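Acyl-[acyl-carrier-protein]--UDP-N-acetylglucosamine O-acyltransferase (Acinetobacter baumannii, PDB 4E6U) catalyses the transfer of a fatty acyl chain from acyl carrier protein to UDP-N-acetylglucosamine, a step of the pathway that builds lipopolysaccharide. Local coordinates at residues Thr39-Val50 with Arg57-Ala68; Asn108-Asn117 with His124-Gly132. All blocks are in the same frame, centred on the assembly; numbering follows the deposited sequence. Where two conformers were deposited one is given.

Interaction 1: residues Thr39-Val50 with Arg57-Ala68; sequences TIGAGTKLHSHV and RIGQNNEIFQFA. With SO4 (sulfate ion), chain C.
H47 lies flat on F65 in an offset stack, ring centroids 4.0 Å apart and planes inclined by 18°, while its NE2 gives a hydrogen bond to OE1 of E63 at 2.7 Å. That carboxylate is nearly coplanar with the imidazole and receives the N-H on its anti lone pair; the extended E63 chain, with CG anti to the backbone N (chi1 -173°), brings it to the ring edge. The other face of H47 carries CE of K45. A long lysine suits this place because its extended chain lies over the imidazole and its amine shares a water with E63 OE1; NZ also bonds O3 of a sulfate ion, probably from the crystallisation liquor. On the inner face, L46 CD1 meets I64 CD1 at 4.0 Å and, past the strand end, V50 CG1 reaches I64 CG2.

These are successive coils of a left-handed parallel beta-helix, the hexapeptide-repeat fold, with T39 beside R57 and K45 beside E63 in parallel register. At the corner between the two short strands, T44 OG1 donates to the carbonyl O of G59 (2.8 Å) and accepts from N62 N (3.0 Å), so one small hydroxyl ties down the next coil's turn. N62 is fixed in turn by G89 and N92 one coil further on. In the conformer described, the end of R57 leads off to a salt bridge with E87, and R95 lies against the F65 ring in a cation-pi contact.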
loop_
_atom_site.group_PDB
_atom_site.type_symbol
_atom_site.label_atom_id
_atom_site.label_comp_id
_atom_site.label_asym_id
_atom_site.label_seq_id
_atom_site.Cartn_x
_atom_site.Cartn_y
_atom_site.Cartn_z
ATOM N N THR A 39 9.547 -0.472 27.181
ATOM C CA THR A 39 8.953 0.332 28.240
ATOM C C THR A 39 7.729 0.998 27.680
ATOM O O THR A 39 7.792 1.557 26.580
ATOM C CB THR A 39 9.959 1.349 28.829
ATOM O OG1 THR A 39 10.288 2.347 27.869
ATOM C CG2 THR A 39 11.211 0.657 29.271
ATOM N N ILE A 40 6.615 0.938 28.408
ATOM C CA ILE A 40 5.358 1.540 27.964
ATOM C C ILE A 40 4.888 2.543 29.002
ATOM O O ILE A 40 4.625 2.184 30.155
ATOM C CB ILE A 40 4.265 0.501 27.692
ATOM C CG1 ILE A 40 4.793 -0.557 26.716
ATOM C CG2 ILE A 40 3.013 1.191 27.141
ATOM C CD1 ILE A 40 3.764 -1.597 26.349
ATOM N N GLY A 41 4.788 3.791 28.566
ATOM C CA GLY A 41 4.448 4.903 29.436
ATOM C C GLY A 41 2.982 5.024 29.786
ATOM O O GLY A 41 2.088 4.452 29.149
ATOM N N ALA A 42 2.730 5.825 30.813
ATOM C CA ALA A 42 1.438 5.892 31.445
ATOM C C ALA A 42 0.343 6.281 30.485
ATOM O O ALA A 42 0.508 7.175 29.652
ATOM C CB ALA A 42 1.494 6.896 32.612
ATOM N N GLY A 43 -0.789 5.601 30.605
ATOM C CA GLY A 43 -1.962 5.947 29.829
ATOM C C GLY A 43 -1.986 5.421 28.397
ATOM O O GLY A 43 -2.947 5.651 27.678
ATOM N N THR A 44 -0.923 4.755 27.980
ATOM C CA THR A 44 -0.883 4.202 26.632
ATOM C C THR A 44 -1.818 3.011 26.547
ATOM O O THR A 44 -1.959 2.224 27.494
ATOM C CB THR A 44 0.566 3.862 26.256
ATOM O OG1 THR A 44 1.236 5.086 25.917
ATOM C CG2 THR A 44 0.643 2.914 25.038
ATOM N N LYS A 45 -2.487 2.912 25.406
ATOM C CA LYS A 45 -3.405 1.802 25.109
ATOM C C LYS A 45 -2.986 1.068 23.855
ATOM O O LYS A 45 -2.850 1.677 22.780
ATOM C CB LYS A 45 -4.836 2.305 24.922
ATOM C CG LYS A 45 -5.823 1.225 24.444
ATOM C CD LYS A 45 -7.246 1.776 24.334
ATOM C CE LYS A 45 -8.200 0.678 23.904
ATOM N NZ LYS A 45 -9.612 1.159 23.862
ATOM N N LEU A 46 -2.778 -0.226 24.011
ATOM C CA LEU A 46 -2.629 -1.128 22.878
ATOM C C LEU A 46 -3.933 -1.878 22.743
ATOM O O LEU A 46 -4.444 -2.397 23.737
ATOM C CB LEU A 46 -1.498 -2.121 23.109
ATOM C CG LEU A 46 -0.068 -1.679 22.794
ATOM C CD1 LEU A 46 0.333 -0.425 23.574
ATOM C CD2 LEU A 46 0.898 -2.800 23.068
ATOM N N HIS A 47 -4.464 -1.945 21.524
ATOM C CA HIS A 47 -5.630 -2.779 21.229
ATOM C C HIS A 47 -5.207 -4.252 21.228
ATOM O O HIS A 47 -4.151 -4.595 21.751
ATOM C CB HIS A 47 -6.194 -2.314 19.887
ATOM C CG HIS A 47 -6.859 -0.978 19.968
ATOM N ND1 HIS A 47 -8.215 -0.805 19.780
ATOM C CD2 HIS A 47 -6.361 0.247 20.270
ATOM C CE1 HIS A 47 -8.515 0.475 19.940
ATOM N NE2 HIS A 47 -7.410 1.130 20.252
ATOM N N SER A 48 -6.032 -5.132 20.666
ATOM C CA SER A 48 -5.609 -6.528 20.499
ATOM C C SER A 48 -4.545 -6.627 19.400
ATOM O O SER A 48 -4.396 -5.720 18.567
ATOM C CB SER A 48 -6.806 -7.409 20.118
ATOM O OG SER A 48 -7.229 -7.209 18.776
ATOM N N HIS A 49 -3.804 -7.730 19.390
ATOM C CA HIS A 49 -2.985 -8.087 18.231
ATOM C C HIS A 49 -1.909 -7.056 17.864
ATOM O O HIS A 49 -1.600 -6.849 16.682
ATOM C CB HIS A 49 -3.839 -8.370 16.973
ATOM C CG HIS A 49 -4.740 -9.552 17.096
ATOM N ND1 HIS A 49 -6.053 -9.447 17.506
ATOM C CD2 HIS A 49 -4.535 -10.859 16.823
ATOM C CE1 HIS A 49 -6.608 -10.638 17.502
ATOM N NE2 HIS A 49 -5.722 -11.510 17.088
ATOM N N VAL A 50 -1.321 -6.424 18.874
ATOM C CA VAL A 50 -0.171 -5.547 18.660
ATOM C C VAL A 50 1.093 -6.300 18.997
ATOM O O VAL A 50 1.160 -6.950 20.048
ATOM C CB VAL A 50 -0.266 -4.256 19.516
ATOM C CG1 VAL A 50 0.992 -3.391 19.334
ATOM C CG2 VAL A 50 -1.536 -3.465 19.143
ATOM N N ARG A 57 11.023 2.249 23.508
ATOM C CA ARG A 57 10.504 3.088 24.582
ATOM C C ARG A 57 9.295 3.813 24.044
ATOM O O ARG A 57 9.401 4.491 23.019
ATOM C CB ARG A 57 11.559 4.103 25.046
ATOM C CG ARG A 57 12.793 3.444 25.610
ATOM C CD ARG A 57 13.847 4.465 26.042
ATOM N NE ARG A 57 15.128 3.794 26.264
ATOM C CZ ARG A 57 16.153 3.788 25.414
ATOM N NH1 ARG A 57 16.093 4.444 24.257
ATOM N NH2 ARG A 57 17.258 3.121 25.733
ATOM N N ILE A 58 8.142 3.629 24.682
ATOM C CA ILE A 58 6.885 4.254 24.288
ATOM C C ILE A 58 6.450 5.201 25.395
ATOM O O ILE A 58 6.405 4.803 26.555
ATOM C CB ILE A 58 5.785 3.188 24.035
ATOM C CG1 ILE A 58 6.238 2.274 22.891
ATOM C CG2 ILE A 58 4.441 3.845 23.729
ATOM C CD1 ILE A 58 5.404 1.019 22.697
ATOM N N GLY A 59 6.137 6.435 25.036
ATOM C CA GLY A 59 5.727 7.443 26.018
ATOM C C GLY A 59 4.297 7.316 26.494
ATOM O O GLY A 59 3.722 6.226 26.521
ATOM N N GLN A 60 3.719 8.445 26.871
ATOM C CA GLN A 60 2.445 8.454 27.561
ATOM C C GLN A 60 1.305 8.711 26.611
ATOM O O GLN A 60 1.455 9.425 25.616
ATOM C CB GLN A 60 2.446 9.564 28.621
ATOM C CG GLN A 60 3.494 9.346 29.718
ATOM C CD GLN A 60 3.425 10.366 30.853
ATOM O OE1 GLN A 60 3.978 10.133 31.928
ATOM N NE2 GLN A 60 2.759 11.484 30.622
ATOM N N ASN A 61 0.153 8.117 26.921
ATOM C CA ASN A 61 -1.090 8.420 26.217
ATOM C C ASN A 61 -1.086 8.157 24.709
ATOM O O ASN A 61 -1.802 8.820 23.954
ATOM C CB ASN A 61 -1.573 9.851 26.536
ATOM C CG ASN A 61 -1.822 10.046 28.018
ATOM O OD1 ASN A 61 -2.505 9.248 28.645
ATOM N ND2 ASN A 61 -1.246 11.094 28.580
ATOM N N ASN A 62 -0.308 7.152 24.297
ATOM C CA ASN A 62 -0.349 6.672 22.915
ATOM C C ASN A 62 -1.492 5.702 22.742
ATOM O O ASN A 62 -1.975 5.121 23.713
ATOM C CB ASN A 62 0.980 6.000 22.594
ATOM C CG ASN A 62 2.125 6.995 22.593
ATOM O OD1 ASN A 62 2.221 7.826 21.692
ATOM N ND2 ASN A 62 2.980 6.938 23.594
ATOM N N GLU A 63 -1.902 5.510 21.505
ATOM C CA GLU A 63 -2.870 4.487 21.194
ATOM C C GLU A 63 -2.388 3.772 19.957
ATOM O O GLU A 63 -2.144 4.403 18.906
ATOM C CB GLU A 63 -4.253 5.087 20.996
ATOM C CG GLU A 63 -5.341 4.030 20.844
ATOM C CD GLU A 63 -6.756 4.591 20.816
ATOM O OE1 GLU A 63 -7.710 3.776 20.776
ATOM O OE2 GLU A 63 -6.937 5.841 20.800
ATOM N N ILE A 64 -2.293 2.453 20.085
ATOM C CA ILE A 64 -1.758 1.588 19.020
ATOM C C ILE A 64 -2.795 0.519 18.701
ATOM O O ILE A 64 -3.214 -0.227 19.599
ATOM C CB ILE A 64 -0.436 0.924 19.431
ATOM C CG1 ILE A 64 0.570 1.980 19.935
ATOM C CG2 ILE A 64 0.142 0.122 18.255
ATOM C CD1 ILE A 64 1.942 1.439 20.364
ATOM N N PHE A 65 -3.190 0.445 17.435
ATOM C CA PHE A 65 -4.278 -0.431 16.996
ATOM C C PHE A 65 -3.775 -1.784 16.490
ATOM O O PHE A 65 -2.566 -2.015 16.270
ATOM C CB PHE A 65 -5.083 0.268 15.898
ATOM C CG PHE A 65 -5.974 1.370 16.405
ATOM C CD1 PHE A 65 -5.437 2.591 16.814
ATOM C CD2 PHE A 65 -7.347 1.192 16.443
ATOM C CE1 PHE A 65 -6.268 3.634 17.272
ATOM C CE2 PHE A 65 -8.188 2.217 16.912
ATOM C CZ PHE A 65 -7.633 3.450 17.320
ATOM N N GLN A 66 -4.727 -2.697 16.349
ATOM C CA GLN A 66 -4.437 -4.062 15.967
ATOM C C GLN A 66 -3.612 -4.168 14.691
ATOM O O GLN A 66 -3.800 -3.398 13.717
ATOM C CB GLN A 66 -5.752 -4.851 15.785
ATOM C CG GLN A 66 -6.806 -4.199 14.862
ATOM C CD GLN A 66 -7.773 -3.247 15.554
ATOM O OE1 GLN A 66 -8.768 -2.807 14.928
ATOM N NE2 GLN A 66 -7.527 -2.935 16.781
ATOM N N PHE A 67 -2.729 -5.166 14.719
ATOM C CA PHE A 67 -1.896 -5.556 13.576
ATOM C C PHE A 67 -0.799 -4.543 13.274
ATOM O O PHE A 67 -0.172 -4.603 12.211
ATOM C CB PHE A 67 -2.739 -5.834 12.317
ATOM C CG PHE A 67 -3.981 -6.654 12.579
ATOM C CD1 PHE A 67 -3.890 -7.916 13.177
ATOM C CD2 PHE A 67 -5.231 -6.175 12.208
ATOM C CE1 PHE A 67 -5.050 -8.665 13.401
ATOM C CE2 PHE A 67 -6.383 -6.942 12.425
ATOM C CZ PHE A 67 -6.293 -8.164 13.021
ATOM N N ALA A 68 -0.536 -3.645 14.213
ATOM C CA ALA A 68 0.665 -2.831 14.113
ATOM C C ALA A 68 1.878 -3.618 14.581
ATOM O O ALA A 68 1.840 -4.342 15.589
ATOM C CB ALA A 68 0.495 -1.581 14.927
HETATM S S SO4 C . -12.277 -0.411 21.616
HETATM O O1 SO4 C . -13.071 -0.774 22.799
HETATM O O2 SO4 C . -12.625 0.945 21.192
HETATM O O3 SO4 C . -10.852 -0.460 21.959
HETATM O O4 SO4 C . -12.562 -1.362 20.525
HETATM O O HOH W 1 5.099 7.073 32.152
HETATM O O HOH W 2 -9.747 3.770 22.535
#

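Interaction 2: residues Asn108-Asn117 with His124-Gly132; sequences NALTKIGSHN and HIAHDCIVG. With EDO (1,2-ethanediol), chain F.
T111 turns its two branches to different tasks against A126-C129, a type II turn at a corner of the left-handed parallel beta-helix: OG1 accepts a hydrogen bond from D128 N at 2.9 Å, and CG2 rests near CG2 of I125 at 4.0 Å. This division follows from chi1 of -55°, which sets the methyl anti to the backbone N; a beta-branched residue with one polar arm suits a buried corner. OG1 is also bonded to the carbonyl of H101. Beyond the turn K112 pairs with I130 and I113 with V131 in parallel, V131 N bonding K112 O at 2.8 Å. I113 and V131 face the interior side by side, their CB atoms 4.2 Å apart, whereas K112 projects from the other face, in one of its two conformers to a salt bridge with E87.

D128 swings its carboxylate back beside H127, whose ND1 donates to OD2 at 2.8 Å; OD2 lies close to the imidazole plane, whereas ND1 stands 32° out of the carboxylate plane on its anti side. T104 binds the same oxygen. The ring's other nitrogen, NE2, hydrogen-bonds O1 of a 1,2-ethanediol at the ring edge. At the next corner, N117 ND2 lies in the carbonyl plane of G132 and bonds its O at 2.9 Å.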
loop_
_atom_site.group_PDB
_atom_site.type_symbol
_atom_site.label_atom_id
_atom_site.label_comp_id
_atom_site.label_asym_id
_atom_site.label_seq_id
_atom_site.Cartn_x
_atom_site.Cartn_y
_atom_site.Cartn_z
ATOM N N ASN A 108 22.730 6.027 14.069
ATOM C CA ASN A 108 22.780 6.331 15.501
ATOM C C ASN A 108 21.990 5.308 16.329
ATOM O O ASN A 108 21.628 5.570 17.481
ATOM C CB ASN A 108 22.246 7.752 15.748
ATOM C CG ASN A 108 22.504 8.258 17.168
ATOM O OD1 ASN A 108 23.555 7.995 17.758
ATOM N ND2 ASN A 108 21.542 8.994 17.712
ATOM N N ALA A 109 21.705 4.156 15.714
ATOM C CA ALA A 109 21.082 3.022 16.424
ATOM C C ALA A 109 19.705 3.375 16.988
ATOM O O ALA A 109 19.267 2.804 17.982
ATOM C CB ALA A 109 22.026 2.490 17.520
ATOM N N LEU A 110 19.013 4.296 16.329
ATOM C CA LEU A 110 17.763 4.822 16.890
ATOM C C LEU A 110 16.817 5.338 15.822
ATOM O O LEU A 110 17.160 6.190 15.003
ATOM C CB LEU A 110 18.061 5.943 17.900
ATOM C CG LEU A 110 16.854 6.637 18.537
ATOM C CD1 LEU A 110 16.101 5.683 19.437
ATOM C CD2 LEU A 110 17.318 7.878 19.320
ATOM N N THR A 111 15.610 4.796 15.823
ATOM C CA THR A 111 14.497 5.402 15.124
ATOM C C THR A 111 13.700 6.150 16.159
ATOM O O THR A 111 13.473 5.610 17.251
ATOM C CB THR A 111 13.625 4.308 14.518
ATOM O OG1 THR A 111 14.436 3.471 13.684
ATOM C CG2 THR A 111 12.472 4.899 13.719
ATOM N N LYS A 112 13.295 7.386 15.854
ATOM C CA LYS A 112 12.641 8.239 16.847
ATOM C C LYS A 112 11.440 8.931 16.262
ATOM O O LYS A 112 11.531 9.524 15.183
ATOM C CB LYS A 112 13.628 9.265 17.424
ATOM C CG LYS A 112 13.036 10.147 18.501
ATOM C CD LYS A 112 14.134 10.889 19.246
ATOM C CE LYS A 112 13.562 11.716 20.391
ATOM N NZ LYS A 112 13.052 10.871 21.524
ATOM N N ILE A 113 10.302 8.820 16.937
ATOM C CA ILE A 113 9.103 9.575 16.596
ATOM C C ILE A 113 8.727 10.414 17.818
ATOM O O ILE A 113 8.840 9.928 18.957
ATOM C CB ILE A 113 7.921 8.642 16.078
ATOM C CG1 ILE A 113 6.769 8.489 17.059
ATOM C CG2 ILE A 113 8.448 7.340 15.432
ATOM C CD1 ILE A 113 5.491 7.930 16.409
ATOM N N GLY A 114 8.266 11.634 17.577
ATOM C CA GLY A 114 7.899 12.535 18.651
ATOM C C GLY A 114 6.506 12.311 19.184
ATOM O O GLY A 114 6.133 11.165 19.505
ATOM N N SER A 115 5.745 13.395 19.284
ATOM C CA SER A 115 4.455 13.403 19.964
ATOM C C SER A 115 3.337 13.979 19.112
ATOM O O SER A 115 3.594 14.777 18.199
ATOM C CB SER A 115 4.556 14.209 21.271
ATOM O OG SER A 115 5.514 13.629 22.138
ATOM N N HIS A 116 2.099 13.584 19.404
ATOM C CA HIS A 116 0.918 14.130 18.749
ATOM C C HIS A 116 0.865 13.841 17.250
ATOM O O HIS A 116 0.278 14.605 16.486
ATOM C CB HIS A 116 0.779 15.644 19.024
ATOM C CG HIS A 116 0.618 15.968 20.474
ATOM N ND1 HIS A 116 -0.584 15.828 21.133
ATOM C CD2 HIS A 116 1.506 16.414 21.391
ATOM C CE1 HIS A 116 -0.429 16.176 22.399
ATOM N NE2 HIS A 116 0.831 16.528 22.583
ATOM N N ASN A 117 1.464 12.721 16.851
ATOM C CA ASN A 117 1.419 12.298 15.451
ATOM C C ASN A 117 0.237 11.385 15.198
ATOM O O ASN A 117 -0.179 10.651 16.095
ATOM C CB ASN A 117 2.718 11.593 15.111
ATOM C CG ASN A 117 3.914 12.512 15.229
ATOM O OD1 ASN A 117 4.043 13.461 14.445
ATOM N ND2 ASN A 117 4.807 12.242 16.158
ATOM N N HIS A 124 4.497 3.112 7.211
ATOM C CA HIS A 124 5.785 2.508 7.482
ATOM C C HIS A 124 6.798 3.560 7.831
ATOM O O HIS A 124 7.009 4.497 7.050
ATOM C CB HIS A 124 6.296 1.735 6.276
ATOM C CG HIS A 124 7.679 1.187 6.467
ATOM N ND1 HIS A 124 7.925 0.088 7.255
ATOM C CD2 HIS A 124 8.886 1.579 5.979
ATOM C CE1 HIS A 124 9.222 -0.180 7.243
ATOM N NE2 HIS A 124 9.828 0.708 6.471
ATOM N N ILE A 125 7.415 3.408 8.990
ATOM C CA ILE A 125 8.556 4.239 9.384
ATOM C C ILE A 125 9.787 3.351 9.449
ATOM O O ILE A 125 9.915 2.498 10.328
ATOM C CB ILE A 125 8.330 4.939 10.750
ATOM C CG1 ILE A 125 7.026 5.745 10.769
ATOM C CG2 ILE A 125 9.556 5.789 11.149
ATOM C CD1 ILE A 125 6.938 6.879 9.780
ATOM N N ALA A 126 10.699 3.532 8.497
ATOM C CA ALA A 126 11.893 2.719 8.393
ATOM C C ALA A 126 12.938 3.034 9.447
ATOM O O ALA A 126 12.884 4.053 10.126
ATOM C CB ALA A 126 12.519 2.913 7.008
ATOM N N HIS A 127 13.906 2.127 9.547
ATOM C CA HIS A 127 15.077 2.349 10.387
ATOM C C HIS A 127 15.652 3.752 10.283
ATOM O O HIS A 127 15.794 4.307 9.187
ATOM C CB HIS A 127 16.164 1.324 10.045
ATOM C CG HIS A 127 16.635 1.373 8.623
ATOM N ND1 HIS A 127 17.706 2.151 8.224
ATOM C CD2 HIS A 127 16.202 0.722 7.520
ATOM C CE1 HIS A 127 17.896 1.984 6.922
ATOM N NE2 HIS A 127 16.994 1.129 6.468
ATOM N N ASP A 128 15.998 4.302 11.447
ATOM C CA ASP A 128 16.788 5.540 11.562
ATOM C C ASP A 128 16.041 6.802 11.193
ATOM O O ASP A 128 16.622 7.891 11.164
ATOM C CB ASP A 128 18.101 5.447 10.764
ATOM C CG ASP A 128 18.907 4.223 11.123
ATOM O OD1 ASP A 128 19.237 4.077 12.319
ATOM O OD2 ASP A 128 19.164 3.371 10.235
ATOM N N CYS A 129 14.745 6.696 10.942
ATOM C CA CYS A 129 13.980 7.910 10.747
ATOM C C CYS A 129 13.921 8.716 12.029
ATOM O O CYS A 129 13.993 8.157 13.145
ATOM C CB CYS A 129 12.551 7.604 10.292
ATOM S SG CYS A 129 12.454 7.033 8.599
ATOM N N ILE A 130 13.792 10.026 11.868
ATOM C CA ILE A 130 13.527 10.925 12.980
ATOM C C ILE A 130 12.318 11.731 12.578
ATOM O O ILE A 130 12.334 12.403 11.555
ATOM C CB ILE A 130 14.727 11.859 13.311
ATOM C CG1 ILE A 130 15.967 11.035 13.653
ATOM C CG2 ILE A 130 14.344 12.828 14.453
ATOM C CD1 ILE A 130 17.228 11.890 13.891
ATOM N N VAL A 131 11.248 11.620 13.347
ATOM C CA VAL A 131 10.000 12.284 13.056
ATOM C C VAL A 131 9.667 13.151 14.244
ATOM O O VAL A 131 9.768 12.684 15.376
ATOM C CB VAL A 131 8.852 11.239 12.879
ATOM C CG1 VAL A 131 7.473 11.891 12.773
ATOM C CG2 VAL A 131 9.118 10.306 11.681
ATOM N N GLY A 132 9.261 14.387 13.986
ATOM C CA GLY A 132 8.937 15.344 15.043
ATOM C C GLY A 132 7.528 15.190 15.587
ATOM O O GLY A 132 7.069 14.062 15.853
HETATM C C1 EDO F . 15.721 -0.991 4.053
HETATM O O1 EDO F . 16.827 -0.076 4.037
HETATM C C2 EDO F . 14.566 -0.458 3.208
HETATM O O2 EDO F . 14.066 0.756 3.793
HETATM O O HOH W 3 19.946 6.026 13.970
HETATM O O HOH W 4 18.672 8.472 13.827
#

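In the fold
Both interactions join neighbouring coils of one beta-helix, interaction 1 nearer the N-terminal end and interaction 2 close to the middle of the chain. Their centres are about 16 Å apart and their nearest atoms about 5 Å, without touching. Strand 85-88 lies between them in the shared sheet, separating strand 56-58 from strand 110-113, and its E87 is common to both. N92, on the same intervening coil, likewise serves both, its side chain reaching the backbone of N117. The 1,2-ethanediol at H127 probably comes from the crystallisation liquor; in E. coli LpxA the histidine of a His-Asp pair acts as the general base, and H127, bonded to D128, probably corresponds to it.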